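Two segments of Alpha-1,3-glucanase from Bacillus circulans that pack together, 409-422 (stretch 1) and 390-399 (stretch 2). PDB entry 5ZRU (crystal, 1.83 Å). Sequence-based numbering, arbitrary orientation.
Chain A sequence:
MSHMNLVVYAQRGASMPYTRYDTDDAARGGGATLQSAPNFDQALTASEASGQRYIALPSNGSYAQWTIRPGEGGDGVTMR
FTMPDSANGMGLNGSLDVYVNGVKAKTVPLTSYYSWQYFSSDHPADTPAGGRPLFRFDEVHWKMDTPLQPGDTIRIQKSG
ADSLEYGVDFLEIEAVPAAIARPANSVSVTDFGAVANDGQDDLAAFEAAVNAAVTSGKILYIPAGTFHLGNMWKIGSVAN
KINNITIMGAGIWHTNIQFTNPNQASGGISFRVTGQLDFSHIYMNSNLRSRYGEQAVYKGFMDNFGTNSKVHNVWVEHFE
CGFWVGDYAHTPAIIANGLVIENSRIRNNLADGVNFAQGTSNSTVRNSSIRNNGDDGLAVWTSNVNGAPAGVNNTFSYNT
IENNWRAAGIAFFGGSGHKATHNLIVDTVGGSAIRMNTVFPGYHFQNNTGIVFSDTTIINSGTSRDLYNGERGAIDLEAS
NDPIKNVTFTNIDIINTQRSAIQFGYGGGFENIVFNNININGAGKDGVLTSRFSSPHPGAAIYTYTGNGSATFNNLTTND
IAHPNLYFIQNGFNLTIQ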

# COMPACT_ATOMS: atom_id res chain seq x y z
N GLY A 409 1.58 -7.37 -4.01
CA GLY A 409 0.45 -6.45 -3.91
C GLY A 409 -0.72 -7.03 -3.14
O GLY A 409 -1.33 -6.35 -2.31
N ILE A 410 -1.06 -8.29 -3.41
CA ILE A 410 -2.15 -8.99 -2.73
C ILE A 410 -1.65 -10.37 -2.33
O ILE A 410 -0.99 -11.04 -3.13
CB ILE A 410 -3.40 -9.12 -3.64
CG1 ILE A 410 -3.95 -7.74 -3.99
CG2 ILE A 410 -4.45 -10.03 -2.98
CD1 ILE A 410 -5.18 -7.79 -4.88
N ALA A 411 -1.97 -10.80 -1.11
CA ALA A 411 -1.52 -12.10 -0.64
C ALA A 411 -2.58 -12.79 0.21
O ALA A 411 -3.23 -12.15 1.05
CB ALA A 411 -0.23 -11.98 0.19
N PHE A 412 -2.73 -14.11 0.02
CA PHE A 412 -3.55 -14.94 0.90
C PHE A 412 -2.65 -16.04 1.45
O PHE A 412 -1.92 -16.69 0.69
CB PHE A 412 -4.76 -15.57 0.19
CG PHE A 412 -5.77 -14.57 -0.36
CD1 PHE A 412 -6.18 -13.48 0.40
CD2 PHE A 412 -6.29 -14.74 -1.63
CE1 PHE A 412 -7.11 -12.58 -0.09
CE2 PHE A 412 -7.23 -13.83 -2.15
CZ PHE A 412 -7.64 -12.75 -1.38
N PHE A 413 -2.72 -16.26 2.76
CA PHE A 413 -1.87 -17.24 3.42
C PHE A 413 -2.62 -18.41 4.05
O PHE A 413 -1.98 -19.33 4.56
CB PHE A 413 -1.01 -16.54 4.47
CG PHE A 413 -0.14 -15.46 3.87
CD1 PHE A 413 0.79 -15.79 2.90
CD2 PHE A 413 -0.28 -14.14 4.25
CE1 PHE A 413 1.59 -14.81 2.31
CE2 PHE A 413 0.53 -13.15 3.67
CZ PHE A 413 1.46 -13.49 2.70
N GLY A 414 -3.95 -18.41 4.01
CA GLY A 414 -4.70 -19.52 4.56
C GLY A 414 -6.17 -19.18 4.63
O GLY A 414 -6.61 -18.13 4.16
N GLY A 415 -6.92 -20.10 5.24
CA GLY A 415 -8.36 -19.94 5.37
C GLY A 415 -9.15 -20.38 4.16
O GLY A 415 -8.72 -21.26 3.40
N SER A 416 -10.33 -19.78 3.96
CA SER A 416 -11.24 -20.24 2.92
C SER A 416 -12.02 -19.07 2.35
O SER A 416 -12.34 -18.11 3.05
CB SER A 416 -12.19 -21.30 3.49
OG SER A 416 -13.15 -21.71 2.54
N GLY A 417 -12.34 -19.17 1.06
CA GLY A 417 -13.37 -18.33 0.44
C GLY A 417 -12.98 -16.90 0.11
O GLY A 417 -13.87 -16.11 -0.21
N HIS A 418 -11.70 -16.55 0.19
CA HIS A 418 -11.27 -15.19 -0.10
C HIS A 418 -11.35 -14.92 -1.59
O HIS A 418 -11.24 -15.83 -2.41
CB HIS A 418 -9.83 -14.97 0.38
CG HIS A 418 -9.58 -15.47 1.76
ND1 HIS A 418 -10.33 -15.07 2.84
CD2 HIS A 418 -8.64 -16.32 2.24
CE1 HIS A 418 -9.87 -15.66 3.93
NE2 HIS A 418 -8.85 -16.43 3.60
N LYS A 419 -11.53 -13.65 -1.95
CA LYS A 419 -11.45 -13.30 -3.36
C LYS A 419 -10.79 -11.94 -3.52
O LYS A 419 -10.82 -11.10 -2.63
CB LYS A 419 -12.82 -13.28 -4.04
CG LYS A 419 -13.70 -12.13 -3.63
CD LYS A 419 -15.06 -12.28 -4.32
CE LYS A 419 -16.11 -11.38 -3.71
NZ LYS A 419 -17.37 -11.37 -4.51
N ALA A 420 -10.17 -11.75 -4.68
CA ALA A 420 -9.54 -10.49 -5.04
C ALA A 420 -9.90 -10.24 -6.49
O ALA A 420 -9.44 -10.98 -7.37
CB ALA A 420 -8.03 -10.53 -4.82
N THR A 421 -10.72 -9.23 -6.76
CA THR A 421 -11.22 -9.02 -8.11
C THR A 421 -11.15 -7.55 -8.49
O THR A 421 -11.21 -6.66 -7.63
CB THR A 421 -12.68 -9.50 -8.28
OG1 THR A 421 -13.55 -8.59 -7.61
CG2 THR A 421 -12.88 -10.90 -7.71
N HIS A 422 -11.05 -7.29 -9.79
CA HIS A 422 -11.14 -5.93 -10.34
C HIS A 422 -10.03 -5.02 -9.81
O HIS A 422 -10.24 -3.83 -9.59
CB HIS A 422 -12.53 -5.35 -10.07
CG HIS A 422 -13.62 -6.10 -10.77
ND1 HIS A 422 -14.30 -7.15 -10.18
CD2 HIS A 422 -14.09 -6.01 -12.04
CE1 HIS A 422 -15.16 -7.65 -11.05
NE2 HIS A 422 -15.07 -6.97 -12.18
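Stretch 2 390-399: AGVNNTFSYN

Stretch 2 lies alongside stretch 1 as a parallel β neighbour, joined by a ladder of backbone hydrogen bonds and finished on its flanks by side chains that pair with their counterparts in register. Strand 395-397 runs in the same direction as strand 419-421, their axes 6° apart and 4.6 Å at closest approach, and the two stretches together bury 784 Å².

The register is constant along the ladder. Thr395 sits beside Lys419, their CA atoms 4.9 Å apart, and in parallel fashion Lys419 bonds to the residues before and after its partner: Lys419 N donates to Asn394 O at 2.9 Å, and Phe396 N donates to Lys419 O at 3.0 Å. Further on, Thr421 N makes a weak bond to Phe396 O (3.2 Å), while Tyr398 N reaches Thr421 O at 3.0 Å. Before the strands, a single bridge joins Ser416 and Val392, and Asn393 N donates to Ser416 O at 2.8 Å. The His418 ring also joins the ladder: its ND1 accepts from Asn394 N (3.1 Å), while NE2 donates to Gly414 O (2.9 Å) within its own stretch. An imidazole with one accepting and one donating nitrogen suits both tasks.

Glycine suits the tight approach of the loops. A CB on Gly415 would lie 2.1 Å from Gly391 O, and its backbone angles themselves call for glycine; instead Gly415 CA comes within 3.3 Å of Gly391 O in a CA-H...O contact. At Gly417, whose positive phi also favours glycine, a CB would lie 2.1 Å from Asn393 OD1.

The sheet's two faces differ in character. Phe396 shares one with Ala420, whose small methyl leaves CB 4.2 Å from Phe396 CB. The Phe396 ring reaches Ile410, at the corner of stretch 1, whose CG2 meets its edge at CD2 (3.8 Å), and Phe412 in the strand that follows, whose CE1 is 3.7 Å from Phe396 CE2; the two phenyl planes are near parallel, but slid apart. Such apolar groups fit this buried side. On the other face, Ser397 OG and Thr421 OG1 hydrogen-bond at 2.9 Å, and the aliphatic part of Lys419 passes Thr395, with CE 3.7 Å from OG1.

Beyond the strands, His422 and Tyr398 adopt closely similar left-handed backbone angles, near 60/40. Their rings lie 6° from parallel yet offset, His422 CG 3.4 Å from Tyr398 CZ, and His422 CB rests over the tyrosine face, 3.5 Å from the centroid of the Tyr398 ring.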

# COMPACT_ATOMS: atom_id res chain seq x y z
N ALA A 390 -10.13 -19.70 11.94
CA ALA A 390 -9.61 -19.42 10.60
C ALA A 390 -10.37 -18.27 9.95
O ALA A 390 -11.61 -18.27 9.91
CB ALA A 390 -9.69 -20.67 9.73
N GLY A 391 -9.63 -17.29 9.42
CA GLY A 391 -10.27 -16.22 8.68
C GLY A 391 -10.84 -16.73 7.37
O GLY A 391 -10.20 -17.50 6.65
N VAL A 392 -12.07 -16.30 7.06
CA VAL A 392 -12.78 -16.75 5.86
C VAL A 392 -13.45 -15.58 5.14
O VAL A 392 -13.78 -14.56 5.75
CB VAL A 392 -13.84 -17.83 6.17
CG1 VAL A 392 -13.19 -19.08 6.77
CG2 VAL A 392 -14.93 -17.27 7.09
N ASN A 393 -13.64 -15.75 3.83
CA ASN A 393 -14.50 -14.90 3.00
C ASN A 393 -14.09 -13.42 3.03
O ASN A 393 -14.93 -12.53 3.10
CB ASN A 393 -15.97 -15.03 3.43
CG ASN A 393 -16.42 -16.47 3.49
OD1 ASN A 393 -15.88 -17.34 2.80
ND2 ASN A 393 -17.42 -16.75 4.34
N ASN A 394 -12.79 -13.15 2.95
CA ASN A 394 -12.35 -11.76 2.84
C ASN A 394 -12.19 -11.37 1.37
O ASN A 394 -11.97 -12.22 0.50
CB ASN A 394 -11.03 -11.55 3.60
CG ASN A 394 -11.21 -11.74 5.10
OD1 ASN A 394 -12.17 -11.25 5.68
ND2 ASN A 394 -10.28 -12.46 5.72
N THR A 395 -12.35 -10.08 1.09
CA THR A 395 -12.41 -9.57 -0.27
C THR A 395 -11.52 -8.35 -0.44
O THR A 395 -11.64 -7.39 0.33
CB THR A 395 -13.84 -9.17 -0.65
OG1 THR A 395 -14.71 -10.31 -0.50
CG2 THR A 395 -13.89 -8.63 -2.08
N PHE A 396 -10.68 -8.36 -1.47
CA PHE A 396 -9.83 -7.23 -1.87
C PHE A 396 -10.21 -6.88 -3.30
O PHE A 396 -9.72 -7.52 -4.24
CB PHE A 396 -8.34 -7.57 -1.79
CG PHE A 396 -7.82 -7.88 -0.40
CD1 PHE A 396 -8.28 -7.19 0.71
CD2 PHE A 396 -6.85 -8.86 -0.23
CE1 PHE A 396 -7.78 -7.49 1.98
CE2 PHE A 396 -6.35 -9.16 1.04
CZ PHE A 396 -6.81 -8.48 2.14
N SER A 397 -11.07 -5.88 -3.51
CA SER A 397 -11.58 -5.64 -4.85
C SER A 397 -11.57 -4.16 -5.21
O SER A 397 -11.73 -3.30 -4.34
CB SER A 397 -12.99 -6.22 -5.03
OG SER A 397 -12.93 -7.64 -4.99
N TYR A 398 -11.40 -3.89 -6.50
CA TYR A 398 -11.46 -2.52 -7.05
C TYR A 398 -10.40 -1.62 -6.42
O TYR A 398 -10.66 -0.45 -6.13
CB TYR A 398 -12.85 -1.92 -6.88
CG TYR A 398 -13.89 -2.63 -7.73
CD1 TYR A 398 -14.04 -2.33 -9.08
CD2 TYR A 398 -14.71 -3.61 -7.18
CE1 TYR A 398 -14.98 -2.99 -9.86
CE2 TYR A 398 -15.65 -4.27 -7.95
CZ TYR A 398 -15.78 -3.96 -9.29
OH TYR A 398 -16.72 -4.62 -10.04
N ASN A 399 -9.19 -2.14 -6.25
CA ASN A 399 -8.09 -1.37 -5.69
C ASN A 399 -7.01 -1.16 -6.73
O ASN A 399 -6.86 -1.96 -7.66
CB ASN A 399 -7.49 -2.08 -4.47
CG ASN A 399 -8.51 -2.32 -3.39
OD1 ASN A 399 -9.07 -1.37 -2.84
ND2 ASN A 399 -8.80 -3.60 -3.11
O HOH W 1 -15.41 -20.23 2.94
O HOH W 2 -14.79 -13.41 -0.31